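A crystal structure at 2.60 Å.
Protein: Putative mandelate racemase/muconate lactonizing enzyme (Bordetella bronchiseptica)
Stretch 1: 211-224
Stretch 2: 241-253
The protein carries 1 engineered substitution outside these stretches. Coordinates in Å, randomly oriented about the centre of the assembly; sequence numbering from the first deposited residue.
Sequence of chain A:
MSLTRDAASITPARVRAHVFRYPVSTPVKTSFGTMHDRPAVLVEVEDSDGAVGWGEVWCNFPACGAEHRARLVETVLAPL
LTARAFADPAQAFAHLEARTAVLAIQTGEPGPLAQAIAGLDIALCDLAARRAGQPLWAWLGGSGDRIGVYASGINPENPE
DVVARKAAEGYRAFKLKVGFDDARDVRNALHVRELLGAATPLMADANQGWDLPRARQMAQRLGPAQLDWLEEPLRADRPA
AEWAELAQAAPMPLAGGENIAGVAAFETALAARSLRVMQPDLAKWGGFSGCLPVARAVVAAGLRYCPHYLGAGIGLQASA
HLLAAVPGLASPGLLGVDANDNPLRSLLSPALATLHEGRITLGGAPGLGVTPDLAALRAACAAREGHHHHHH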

# COMPACT_ATOMS: atom_id res chain seq x y z
N ASP A 211 7.12 -20.82 -8.17
CA ASP A 211 8.19 -20.75 -7.19
C ASP A 211 9.43 -21.16 -8.01
O ASP A 211 9.31 -21.58 -9.16
CB ASP A 211 7.96 -21.66 -5.98
CG ASP A 211 7.90 -23.15 -6.34
OD1 ASP A 211 8.38 -23.54 -7.43
OD2 ASP A 211 7.37 -23.92 -5.50
N LEU A 212 10.62 -21.05 -7.41
CA LEU A 212 11.84 -21.36 -8.12
C LEU A 212 11.92 -22.70 -8.84
O LEU A 212 12.24 -22.74 -10.03
CB LEU A 212 13.04 -21.21 -7.19
CG LEU A 212 14.40 -21.43 -7.84
CD1 LEU A 212 14.51 -20.67 -9.16
CD2 LEU A 212 15.47 -20.99 -6.87
N PRO A 213 11.66 -23.81 -8.14
CA PRO A 213 11.74 -25.08 -8.86
C PRO A 213 10.75 -25.26 -10.02
O PRO A 213 11.04 -25.95 -11.00
CB PRO A 213 11.59 -26.12 -7.75
CG PRO A 213 10.82 -25.40 -6.69
CD PRO A 213 11.41 -24.02 -6.71
N ARG A 214 9.59 -24.61 -9.94
CA ARG A 214 8.61 -24.73 -11.01
C ARG A 214 9.02 -23.88 -12.21
O ARG A 214 8.86 -24.29 -13.36
CB ARG A 214 7.24 -24.29 -10.51
CG ARG A 214 6.06 -24.63 -11.40
CD ARG A 214 4.77 -24.27 -10.66
NE ARG A 214 3.57 -24.32 -11.49
CZ ARG A 214 2.35 -24.04 -11.03
NH1 ARG A 214 2.18 -23.69 -9.75
NH2 ARG A 214 1.30 -24.11 -11.84
N ALA A 215 9.56 -22.69 -11.94
CA ALA A 215 10.00 -21.80 -13.00
C ALA A 215 11.12 -22.45 -13.79
O ALA A 215 11.13 -22.40 -15.02
CB ALA A 215 10.47 -20.49 -12.41
N ARG A 216 12.07 -23.05 -13.08
CA ARG A 216 13.19 -23.73 -13.73
C ARG A 216 12.62 -24.79 -14.65
O ARG A 216 12.96 -24.86 -15.83
CB ARG A 216 14.10 -24.41 -12.69
CG ARG A 216 15.01 -23.49 -11.90
CD ARG A 216 15.89 -24.31 -10.94
NE ARG A 216 16.71 -25.30 -11.65
CZ ARG A 216 17.97 -25.11 -12.04
NH1 ARG A 216 18.58 -23.95 -11.80
NH2 ARG A 216 18.61 -26.06 -12.70
N GLN A 217 11.74 -25.62 -14.09
CA GLN A 217 11.09 -26.69 -14.83
C GLN A 217 10.35 -26.17 -16.06
O GLN A 217 10.57 -26.65 -17.17
CB GLN A 217 10.11 -27.42 -13.92
CG GLN A 217 9.35 -28.52 -14.60
CD GLN A 217 8.10 -28.89 -13.83
OE1 GLN A 217 8.17 -29.35 -12.68
NE2 GLN A 217 6.94 -28.68 -14.45
N MET A 218 9.48 -25.18 -15.87
CA MET A 218 8.71 -24.62 -16.98
C MET A 218 9.57 -23.87 -17.99
O MET A 218 9.39 -24.02 -19.20
CB MET A 218 7.61 -23.70 -16.47
CG MET A 218 6.43 -24.41 -15.84
SD MET A 218 5.57 -25.55 -16.95
CE MET A 218 4.88 -24.41 -18.15
N ALA A 219 10.52 -23.06 -17.52
CA ALA A 219 11.37 -22.31 -18.43
C ALA A 219 12.07 -23.27 -19.39
O ALA A 219 12.41 -22.92 -20.51
CB ALA A 219 12.40 -21.52 -17.65
N GLN A 220 12.27 -24.51 -18.93
CA GLN A 220 12.92 -25.55 -19.72
C GLN A 220 11.96 -26.10 -20.77
O GLN A 220 12.29 -26.18 -21.96
CB GLN A 220 13.37 -26.69 -18.81
CG GLN A 220 14.83 -27.10 -18.94
CD GLN A 220 15.78 -26.13 -18.25
OE1 GLN A 220 15.72 -25.94 -17.03
NE2 GLN A 220 16.66 -25.52 -19.03
N ARG A 221 10.76 -26.48 -20.32
CA ARG A 221 9.72 -27.02 -21.18
C ARG A 221 9.21 -26.01 -22.21
O ARG A 221 8.64 -26.40 -23.23
CB ARG A 221 8.55 -27.52 -20.32
CG ARG A 221 8.96 -28.61 -19.34
CD ARG A 221 7.89 -28.89 -18.29
NE ARG A 221 6.67 -29.48 -18.86
CZ ARG A 221 5.62 -29.84 -18.13
NH1 ARG A 221 5.64 -29.66 -16.82
NH2 ARG A 221 4.55 -30.37 -18.72
N LEU A 222 9.40 -24.72 -21.95
CA LEU A 222 8.96 -23.69 -22.88
C LEU A 222 10.02 -23.45 -23.95
O LEU A 222 9.71 -22.98 -25.05
CB LEU A 222 8.68 -22.37 -22.15
CG LEU A 222 7.44 -22.28 -21.26
CD1 LEU A 222 7.43 -20.93 -20.57
CD2 LEU A 222 6.18 -22.47 -22.08
N GLY A 223 11.28 -23.75 -23.62
CA GLY A 223 12.38 -23.55 -24.55
C GLY A 223 12.05 -23.71 -26.02
O GLY A 223 12.33 -22.81 -26.81
N PRO A 224 11.47 -24.85 -26.43
CA PRO A 224 11.11 -25.09 -27.84
C PRO A 224 10.17 -24.07 -28.49
O PRO A 224 10.07 -24.02 -29.72
CB PRO A 224 10.52 -26.50 -27.80
CG PRO A 224 10.04 -26.64 -26.40
CD PRO A 224 11.14 -26.02 -25.61
N ALA A 241 19.18 -14.09 -5.29
CA ALA A 241 19.70 -15.43 -5.52
C ALA A 241 18.78 -16.32 -6.35
O ALA A 241 19.24 -17.11 -7.16
CB ALA A 241 19.99 -16.10 -4.20
N GLU A 242 17.47 -16.19 -6.14
CA GLU A 242 16.52 -17.01 -6.88
C GLU A 242 16.41 -16.57 -8.33
O GLU A 242 16.24 -17.41 -9.22
CB GLU A 242 15.15 -16.99 -6.20
CG GLU A 242 15.19 -17.38 -4.73
CD GLU A 242 13.82 -17.72 -4.16
OE1 GLU A 242 13.69 -17.74 -2.91
OE2 GLU A 242 12.88 -17.98 -4.94
N TRP A 243 16.50 -15.26 -8.56
CA TRP A 243 16.42 -14.72 -9.92
C TRP A 243 17.70 -15.04 -10.66
O TRP A 243 17.68 -15.39 -11.84
CB TRP A 243 16.23 -13.20 -9.89
CG TRP A 243 14.83 -12.78 -9.61
CD1 TRP A 243 14.30 -12.43 -8.41
CD2 TRP A 243 13.75 -12.72 -10.56
NE1 TRP A 243 12.96 -12.15 -8.54
CE2 TRP A 243 12.60 -12.32 -9.85
CE3 TRP A 243 13.65 -12.96 -11.94
CZ2 TRP A 243 11.36 -12.15 -10.47
CZ3 TRP A 243 12.41 -12.79 -12.55
CH2 TRP A 243 11.28 -12.39 -11.82
N ALA A 244 18.82 -14.92 -9.95
CA ALA A 244 20.11 -15.21 -10.54
C ALA A 244 20.15 -16.67 -10.98
O ALA A 244 20.63 -16.99 -12.06
CB ALA A 244 21.21 -14.92 -9.54
N GLU A 245 19.63 -17.56 -10.14
CA GLU A 245 19.62 -18.97 -10.47
C GLU A 245 18.71 -19.27 -11.65
O GLU A 245 19.11 -19.95 -12.60
CB GLU A 245 19.17 -19.81 -9.28
CG GLU A 245 19.38 -21.29 -9.51
CD GLU A 245 18.66 -22.16 -8.51
OE1 GLU A 245 18.80 -21.92 -7.28
OE2 GLU A 245 17.95 -23.09 -8.95
N LEU A 246 17.49 -18.76 -11.60
CA LEU A 246 16.53 -19.00 -12.67
C LEU A 246 17.06 -18.46 -14.00
O LEU A 246 16.96 -19.12 -15.04
CB LEU A 246 15.19 -18.33 -12.36
CG LEU A 246 14.08 -18.56 -13.39
CD1 LEU A 246 13.80 -20.05 -13.51
CD2 LEU A 246 12.83 -17.81 -12.98
N ALA A 247 17.64 -17.26 -13.96
CA ALA A 247 18.17 -16.63 -15.16
C ALA A 247 19.17 -17.54 -15.87
O ALA A 247 19.15 -17.64 -17.09
CB ALA A 247 18.81 -15.30 -14.80
N GLN A 248 20.03 -18.21 -15.11
CA GLN A 248 21.03 -19.10 -15.69
C GLN A 248 20.42 -20.37 -16.25
O GLN A 248 20.85 -20.88 -17.28
CB GLN A 248 22.07 -19.50 -14.64
CG GLN A 248 22.71 -18.36 -13.88
CD GLN A 248 23.76 -18.86 -12.91
OE1 GLN A 248 23.60 -19.92 -12.28
NE2 GLN A 248 24.85 -18.10 -12.76
N ALA A 249 19.41 -20.90 -15.56
CA ALA A 249 18.76 -22.12 -15.99
C ALA A 249 17.79 -21.92 -17.15
O ALA A 249 17.47 -22.87 -17.87
CB ALA A 249 18.03 -22.76 -14.82
N ALA A 250 17.30 -20.70 -17.33
CA ALA A 250 16.34 -20.44 -18.39
C ALA A 250 16.99 -20.31 -19.77
O ALA A 250 18.04 -19.69 -19.92
CB ALA A 250 15.53 -19.20 -18.08
N PRO A 251 16.36 -20.91 -20.79
CA PRO A 251 16.85 -20.88 -22.17
C PRO A 251 16.58 -19.51 -22.77
O PRO A 251 17.28 -19.07 -23.68
CB PRO A 251 16.01 -21.94 -22.87
CG PRO A 251 15.37 -22.73 -21.75
CD PRO A 251 15.14 -21.71 -20.68
N MET A 252 15.55 -18.84 -22.27
CA MET A 252 15.18 -17.52 -22.75
C MET A 252 15.44 -16.47 -21.69
O MET A 252 15.62 -16.80 -20.51
CB MET A 252 13.69 -17.49 -23.13
CG MET A 252 12.70 -17.40 -21.95
SD MET A 252 12.67 -18.83 -20.85
CE MET A 252 11.82 -20.02 -21.86
N PRO A 253 15.50 -15.19 -22.09
CA PRO A 253 15.74 -14.16 -21.08
C PRO A 253 14.50 -13.89 -20.21
O PRO A 253 13.36 -14.19 -20.59
CB PRO A 253 16.18 -12.95 -21.92
CG PRO A 253 15.49 -13.16 -23.23
CD PRO A 253 15.65 -14.65 -23.45

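Helices 212-222 and 241-249 run side by side in nearly the same direction, their axes inclined by 19° and 9.5 Å apart at closest approach. Leu212, with the largest covered area of any residue in the contact, lies near the start of the first helix and points toward the second. Leu212 CD1 reaches 3.7 Å from Glu242 O and 4.0 Å from Leu246 CB, while Leu212 CD2 lies 3.5 Å from Glu245 OE1, so the isobutyl group rests against one turn of the partner helix.

Leu246, next in covered area, sets out sideways, but its end comes nearer the first helix. Leu246 CD1 packs 3.5 Å from Ala215 CB and 4.0 Å from Arg216 CG; Leu246 CD1 also lies 3.5 Å from Arg216 N, so it reaches the backbone of the first helix as well as its side chains.

Arg216 also leaves its backbone sideways, and its end comes nearer the second helix. Arg216 NH1 forms a salt bridge with Glu245 OE2 at 3.0 Å, although the N-H...O angle of 123° makes the hydrogen bond weak. Ala249 CB covers one face of the guanidinium, 3.3 Å from Arg216 NH1. One turn on, Gln220 NE2 donates to Ala249 O at 3.0 Å, meeting a carbonyl at the end of the second helix. Beyond it the chain stays close, with Pro251 CD 3.0 Å from Ala219 O.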